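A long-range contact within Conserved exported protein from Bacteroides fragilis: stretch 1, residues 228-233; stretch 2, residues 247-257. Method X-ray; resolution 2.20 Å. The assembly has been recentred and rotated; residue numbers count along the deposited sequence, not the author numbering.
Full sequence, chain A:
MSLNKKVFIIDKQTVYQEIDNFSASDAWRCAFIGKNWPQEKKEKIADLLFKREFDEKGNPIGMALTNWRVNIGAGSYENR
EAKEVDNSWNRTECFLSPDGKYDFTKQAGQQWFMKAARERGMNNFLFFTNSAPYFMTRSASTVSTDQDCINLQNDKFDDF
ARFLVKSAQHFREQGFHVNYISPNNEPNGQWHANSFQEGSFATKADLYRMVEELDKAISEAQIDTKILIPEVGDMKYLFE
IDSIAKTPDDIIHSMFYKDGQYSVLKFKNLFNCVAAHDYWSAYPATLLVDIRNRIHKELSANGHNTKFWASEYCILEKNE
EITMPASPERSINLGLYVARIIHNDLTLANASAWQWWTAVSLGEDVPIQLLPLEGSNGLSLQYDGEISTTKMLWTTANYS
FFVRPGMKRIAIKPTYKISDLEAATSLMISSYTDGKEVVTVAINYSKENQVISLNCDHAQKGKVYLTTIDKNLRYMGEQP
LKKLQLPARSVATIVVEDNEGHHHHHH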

ATOM      1  N   LEU A 228      -9.664  -4.773  -8.595  1.00 33.96           N
ATOM      2  CA  LEU A 228      -8.789  -3.605  -8.557  1.00 34.32           C
ATOM      3  C   LEU A 228      -7.672  -3.708  -9.580  1.00 34.20           C
ATOM      4  O   LEU A 228      -6.938  -4.701  -9.607  1.00 34.59           O
ATOM      5  CB  LEU A 228      -8.181  -3.406  -7.146  1.00 34.47           C
ATOM      6  CG  LEU A 228      -7.221  -2.200  -7.027  1.00 36.00           C
ATOM      7  CD1 LEU A 228      -7.926  -0.854  -7.290  1.00 34.76           C
ATOM      8  CD2 LEU A 228      -6.448  -2.159  -5.701  1.00 34.49           C
ATOM      9  N   ILE A 229      -7.539  -2.656 -10.395  1.00 33.81           N
ATOM     10  CA  ILE A 229      -6.486  -2.549 -11.407  1.00 33.19           C
ATOM     11  C   ILE A 229      -6.011  -1.103 -11.408  1.00 33.57           C
ATOM     12  O   ILE A 229      -6.666  -0.260 -10.841  1.00 33.91           O
ATOM     13  CB  ILE A 229      -7.029  -2.990 -12.830  1.00 33.15           C
ATOM     14  CG1 ILE A 229      -8.214  -2.113 -13.247  1.00 32.84           C
ATOM     15  CG2 ILE A 229      -7.446  -4.469 -12.807  1.00 31.10           C
ATOM     16  CD1 ILE A 229      -8.407  -1.975 -14.732  1.00 36.64           C
ATOM     17  N   PRO A 230      -4.918  -0.778 -12.121  1.00 34.43           N
ATOM     18  CA  PRO A 230      -3.970  -1.662 -12.817  1.00 35.00           C
ATOM     19  C   PRO A 230      -2.668  -1.970 -12.097  1.00 35.63           C
ATOM     20  O   PRO A 230      -1.876  -2.768 -12.610  1.00 36.56           O
ATOM     21  CB  PRO A 230      -3.677  -0.884 -14.096  1.00 34.29           C
ATOM     22  CG  PRO A 230      -3.739   0.561 -13.635  1.00 33.95           C
ATOM     23  CD  PRO A 230      -4.703   0.641 -12.481  1.00 33.37           C
ATOM     24  N   GLU A 231      -2.416  -1.343 -10.945  1.00 36.31           N
ATOM     25  CA  GLU A 231      -1.159  -1.588 -10.199  1.00 36.71           C
ATOM     26  C   GLU A 231       0.077  -1.278 -11.047  1.00 36.76           C
ATOM     27  O   GLU A 231       1.102  -2.000 -10.980  1.00 36.10           O
ATOM     28  CB  GLU A 231      -1.067  -3.037  -9.683  1.00 36.26           C
ATOM     29  CG  GLU A 231      -2.275  -3.508  -8.905  1.00 37.44           C
ATOM     30  CD  GLU A 231      -2.162  -3.276  -7.396  1.00 38.76           C
ATOM     31  OE1 GLU A 231      -2.973  -3.891  -6.654  1.00 39.47           O
ATOM     32  OE2 GLU A 231      -1.275  -2.495  -6.951  1.00 37.63           O
ATOM     33  N   VAL A 232      -0.011  -0.211 -11.838  1.00 36.52           N
ATOM     34  CA  VAL A 232       1.162   0.228 -12.619  1.00 36.37           C
ATOM     35  C   VAL A 232       2.366   0.621 -11.729  1.00 36.68           C
ATOM     36  O   VAL A 232       2.204   1.269 -10.692  1.00 35.69           O
ATOM     37  CB  VAL A 232       0.831   1.356 -13.682  1.00 36.65           C
ATOM     38  CG1 VAL A 232       0.101   0.745 -14.939  1.00 36.50           C
ATOM     39  CG2 VAL A 232       0.059   2.506 -13.089  1.00 32.51           C
ATOM     40  N   GLY A 233       3.560   0.231 -12.151  1.00 36.65           N
ATOM     41  CA  GLY A 233       4.756   0.468 -11.345  1.00 38.15           C
ATOM     42  C   GLY A 233       5.159   1.914 -11.150  1.00 38.68           C
ATOM     43  O   GLY A 233       5.876   2.249 -10.210  1.00 39.29           O
TER
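Stretch 2 (247-257) TPDDIIHSMFY

Stretch 2 lies on stretch 1 as a short helix packed over the end of a strand, and the contact is made mostly by apolar side chains. Stretch 1 is assigned as a strand through Val-232, but the backbone is not extended at Pro-230 and Glu-231; the strand is left at Gly-233. Stretch 2 starts as a loop, Thr-247 to Asp-250, and turns into a helix at Ile-251. The N-to-C directions of strand and helix differ by 158°, so the two run nearly antiparallel, with a closest approach of 11.0 Å between their axes. The register follows from this: the CA atoms of Val-232 and Pro-248 are 8.3 Å apart, those of Pro-230 and Ile-251 7.8 Å apart, and Ile-229, earlier in the strand, meets Met-255 and Phe-256, later in stretch 2.

Ile-229 has the most surface covered by the other stretch, 57 Å². Its CA-to-CB bond points toward stretch 2, and with chi1 in p and chi2 in t the side chain reaches two partners. Its CD1 lies 3.9 Å from CE of Met-255, while its CG1 lies 3.8 Å from CZ of Phe-256. The latter contact is made at the edge of the aromatic ring, near its plane, so the isoleucine does not lie over the ring face. Met-255 and Phe-256 both have chi1 in m.

Ile-251, at the first turn of the helix, is the main counterpart from stretch 2, with 45 Å² covered. It serves both Pro-230 and Val-232. Its CG2 comes to 3.5 Å from CG of Pro-230, the shortest contact between the stretches, and its CG1 stands 4.1 Å from CG1 of Val-232. Both chi angles of Ile-251 are in m.

Pro-230, with 41 Å² covered, follows a cis peptide bond, and its CA-to-CB bond points toward stretch 2. Ile-229 and Val-232 also direct their CA-to-CB bonds toward stretch 2, whereas the intervening Glu-231, with positive phi and psi (58°/39°), makes no contact with it; both of its carboxylate oxygens are hydrogen-bonded elsewhere in the structure. The strand is therefore far from regular here, and three of its residues, rather than alternate ones, meet the helix and the loop before it.

At the loop end, CG1 of Val-232 also approaches the backbone O of Pro-248, at 4.0 Å. This is a packing contact, and no hydrogen bond joins the two stretches anywhere. Within stretch 2, backbone hydrogen bonds hold the helix: Ser-254 N donates to Asp-250 O at 3.0 Å, Met-255 N to Ile-251 O at 3.0 Å, and Phe-256 N to Ile-252 O at 2.8 Å. These i to i+4 bonds hold the helical turn that brings Ile-251, Met-255 and Phe-256 to the side facing the strand. Asp-250 occupies the N-cap position, but its side chain makes no capping bond. In all, 254 Å² is buried, summed over both sides.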

ATOM      1  N   THR A 247       1.891  -0.819 -24.955  1.00 43.25           N
ATOM      2  CA  THR A 247       2.116  -0.208 -23.645  1.00 42.33           C
ATOM      3  C   THR A 247       0.827   0.061 -22.862  1.00 42.25           C
ATOM      4  O   THR A 247      -0.038   0.802 -23.337  1.00 41.66           O
ATOM      5  CB  THR A 247       2.957   1.079 -23.772  1.00 42.05           C
ATOM      6  OG1 THR A 247       4.190   0.754 -24.403  1.00 41.56           O
ATOM      7  CG2 THR A 247       3.285   1.652 -22.415  1.00 42.42           C
ATOM      8  N   PRO A 248       0.706  -0.535 -21.638  1.00 41.70           N
ATOM      9  CA  PRO A 248      -0.417  -0.204 -20.755  1.00 40.81           C
ATOM     10  C   PRO A 248      -0.229   1.156 -20.097  1.00 40.50           C
ATOM     11  O   PRO A 248      -0.237   1.268 -18.860  1.00 40.88           O
ATOM     12  CB  PRO A 248      -0.397  -1.346 -19.726  1.00 40.80           C
ATOM     13  CG  PRO A 248       1.066  -1.683 -19.620  1.00 41.31           C
ATOM     14  CD  PRO A 248       1.600  -1.545 -21.026  1.00 41.33           C
ATOM     15  N   ASP A 249      -0.045   2.187 -20.918  1.00 39.97           N
ATOM     16  CA  ASP A 249      -0.106   3.558 -20.448  1.00 39.70           C
ATOM     17  C   ASP A 249      -1.510   4.084 -20.693  1.00 39.47           C
ATOM     18  O   ASP A 249      -2.429   3.314 -21.036  1.00 38.85           O
ATOM     19  CB  ASP A 249       0.958   4.440 -21.123  1.00 40.01           C
ATOM     20  CG  ASP A 249       0.697   4.652 -22.624  1.00 41.78           C
ATOM     21  OD1 ASP A 249       1.403   5.498 -23.220  1.00 42.91           O
ATOM     22  OD2 ASP A 249      -0.195   3.973 -23.201  1.00 40.93           O
ATOM     23  N   ASP A 250      -1.681   5.383 -20.486  1.00 39.27           N
ATOM     24  CA  ASP A 250      -2.966   6.051 -20.706  1.00 40.72           C
ATOM     25  C   ASP A 250      -4.124   5.405 -19.949  1.00 40.34           C
ATOM     26  O   ASP A 250      -5.280   5.418 -20.419  1.00 40.40           O
ATOM     27  CB  ASP A 250      -3.273   6.135 -22.217  1.00 40.89           C
ATOM     28  CG  ASP A 250      -4.386   7.107 -22.528  1.00 43.81           C
ATOM     29  OD1 ASP A 250      -4.399   8.184 -21.904  1.00 43.82           O
ATOM     30  OD2 ASP A 250      -5.267   6.774 -23.379  1.00 48.78           O
ATOM     31  N   ILE A 251      -3.812   4.837 -18.775  1.00 39.85           N
ATOM     32  CA  ILE A 251      -4.785   4.094 -17.968  1.00 38.78           C
ATOM     33  C   ILE A 251      -6.041   4.912 -17.641  1.00 39.20           C
ATOM     34  O   ILE A 251      -7.160   4.439 -17.833  1.00 39.28           O
ATOM     35  CB  ILE A 251      -4.154   3.516 -16.646  1.00 38.58           C
ATOM     36  CG1 ILE A 251      -3.066   2.467 -16.961  1.00 38.88           C
ATOM     37  CG2 ILE A 251      -5.235   2.986 -15.696  1.00 36.34           C
ATOM     38  CD1 ILE A 251      -3.532   1.189 -17.703  1.00 35.74           C
ATOM     39  N   ILE A 252      -5.871   6.130 -17.149  1.00 39.61           N
ATOM     40  CA  ILE A 252      -7.040   6.892 -16.750  1.00 40.61           C
ATOM     41  C   ILE A 252      -8.057   7.066 -17.898  1.00 41.65           C
ATOM     42  O   ILE A 252      -9.220   6.711 -17.744  1.00 41.91           O
ATOM     43  CB  ILE A 252      -6.670   8.241 -16.078  1.00 41.08           C
ATOM     44  CG1 ILE A 252      -5.905   7.970 -14.751  1.00 41.78           C
ATOM     45  CG2 ILE A 252      -7.930   9.064 -15.845  1.00 39.58           C
ATOM     46  CD1 ILE A 252      -5.223   9.202 -14.098  1.00 40.78           C
ATOM     47  N   HIS A 253      -7.615   7.583 -19.048  1.00 42.06           N
ATOM     48  CA  HIS A 253      -8.554   7.934 -20.118  1.00 43.05           C
ATOM     49  C   HIS A 253      -9.050   6.718 -20.877  1.00 42.50           C
ATOM     50  O   HIS A 253     -10.233   6.645 -21.245  1.00 42.63           O
ATOM     51  CB  HIS A 253      -7.979   8.992 -21.076  1.00 43.01           C
ATOM     52  CG  HIS A 253      -8.030  10.382 -20.524  1.00 44.86           C
ATOM     53  ND1 HIS A 253      -9.134  11.197 -20.656  1.00 47.87           N
ATOM     54  CD2 HIS A 253      -7.127  11.093 -19.808  1.00 47.46           C
ATOM     55  CE1 HIS A 253      -8.897  12.360 -20.082  1.00 46.86           C
ATOM     56  NE2 HIS A 253      -7.686  12.321 -19.556  1.00 48.39           N
ATOM     57  N   SER A 254      -8.155   5.762 -21.076  1.00 41.21           N
ATOM     58  CA  SER A 254      -8.473   4.592 -21.866  1.00 40.65           C
ATOM     59  C   SER A 254      -9.342   3.585 -21.112  1.00 39.34           C
ATOM     60  O   SER A 254     -10.157   2.902 -21.724  1.00 39.05           O
ATOM     61  CB  SER A 254      -7.190   3.937 -22.333  1.00 41.14           C
ATOM     62  OG  SER A 254      -7.485   2.747 -23.017  1.00 45.27           O
ATOM     63  N   MET A 255      -9.176   3.523 -19.786  1.00 38.18           N
ATOM     64  CA  MET A 255      -9.831   2.511 -18.931  1.00 36.07           C
ATOM     65  C   MET A 255     -10.887   3.095 -17.986  1.00 37.24           C
ATOM     66  O   MET A 255     -11.864   2.412 -17.659  1.00 37.82           O
ATOM     67  CB  MET A 255      -8.795   1.660 -18.144  1.00 36.35           C
ATOM     68  CG  MET A 255      -7.793   0.858 -19.037  1.00 34.49           C
ATOM     69  SD  MET A 255      -6.910  -0.592 -18.378  1.00 29.72           S
ATOM     70  CE  MET A 255      -8.188  -1.799 -18.604  1.00 27.46           C
ATOM     71  N   PHE A 256     -10.697   4.341 -17.548  1.00 37.12           N
ATOM     72  CA  PHE A 256     -11.570   4.913 -16.532  1.00 38.17           C
ATOM     73  C   PHE A 256     -12.343   6.178 -16.982  1.00 39.65           C
ATOM     74  O   PHE A 256     -12.816   6.961 -16.149  1.00 39.25           O
ATOM     75  CB  PHE A 256     -10.787   5.127 -15.224  1.00 38.66           C
ATOM     76  CG  PHE A 256     -10.355   3.826 -14.546  1.00 38.54           C
ATOM     77  CD1 PHE A 256      -9.140   3.229 -14.853  1.00 36.99           C
ATOM     78  CD2 PHE A 256     -11.191   3.201 -13.606  1.00 39.15           C
ATOM     79  CE1 PHE A 256      -8.754   2.027 -14.218  1.00 39.30           C
ATOM     80  CE2 PHE A 256     -10.811   2.011 -12.969  1.00 36.93           C
ATOM     81  CZ  PHE A 256      -9.602   1.417 -13.279  1.00 37.97           C
ATOM     82  N   TYR A 257     -12.461   6.353 -18.302  1.00 40.82           N
ATOM     83  CA  TYR A 257     -13.459   7.251 -18.926  1.00 43.14           C
ATOM     84  C   TYR A 257     -14.471   6.397 -19.680  1.00 44.43           C
ATOM     85  O   TYR A 257     -14.153   5.306 -20.145  1.00 44.87           O
ATOM     86  CB  TYR A 257     -12.801   8.254 -19.879  1.00 42.77           C
ATOM     87  CG  TYR A 257     -12.328   9.512 -19.197  1.00 42.98           C
ATOM     88  CD1 TYR A 257     -12.818  10.773 -19.588  1.00 44.57           C
ATOM     89  CD2 TYR A 257     -11.400   9.455 -18.158  1.00 41.58           C
ATOM     90  CE1 TYR A 257     -12.388  11.949 -18.953  1.00 44.65           C
ATOM     91  CE2 TYR A 257     -10.973  10.595 -17.520  1.00 42.92           C
ATOM     92  CZ  TYR A 257     -11.464  11.852 -17.911  1.00 44.25           C
ATOM     93  OH  TYR A 257     -11.024  12.993 -17.262  1.00 42.30           O
TER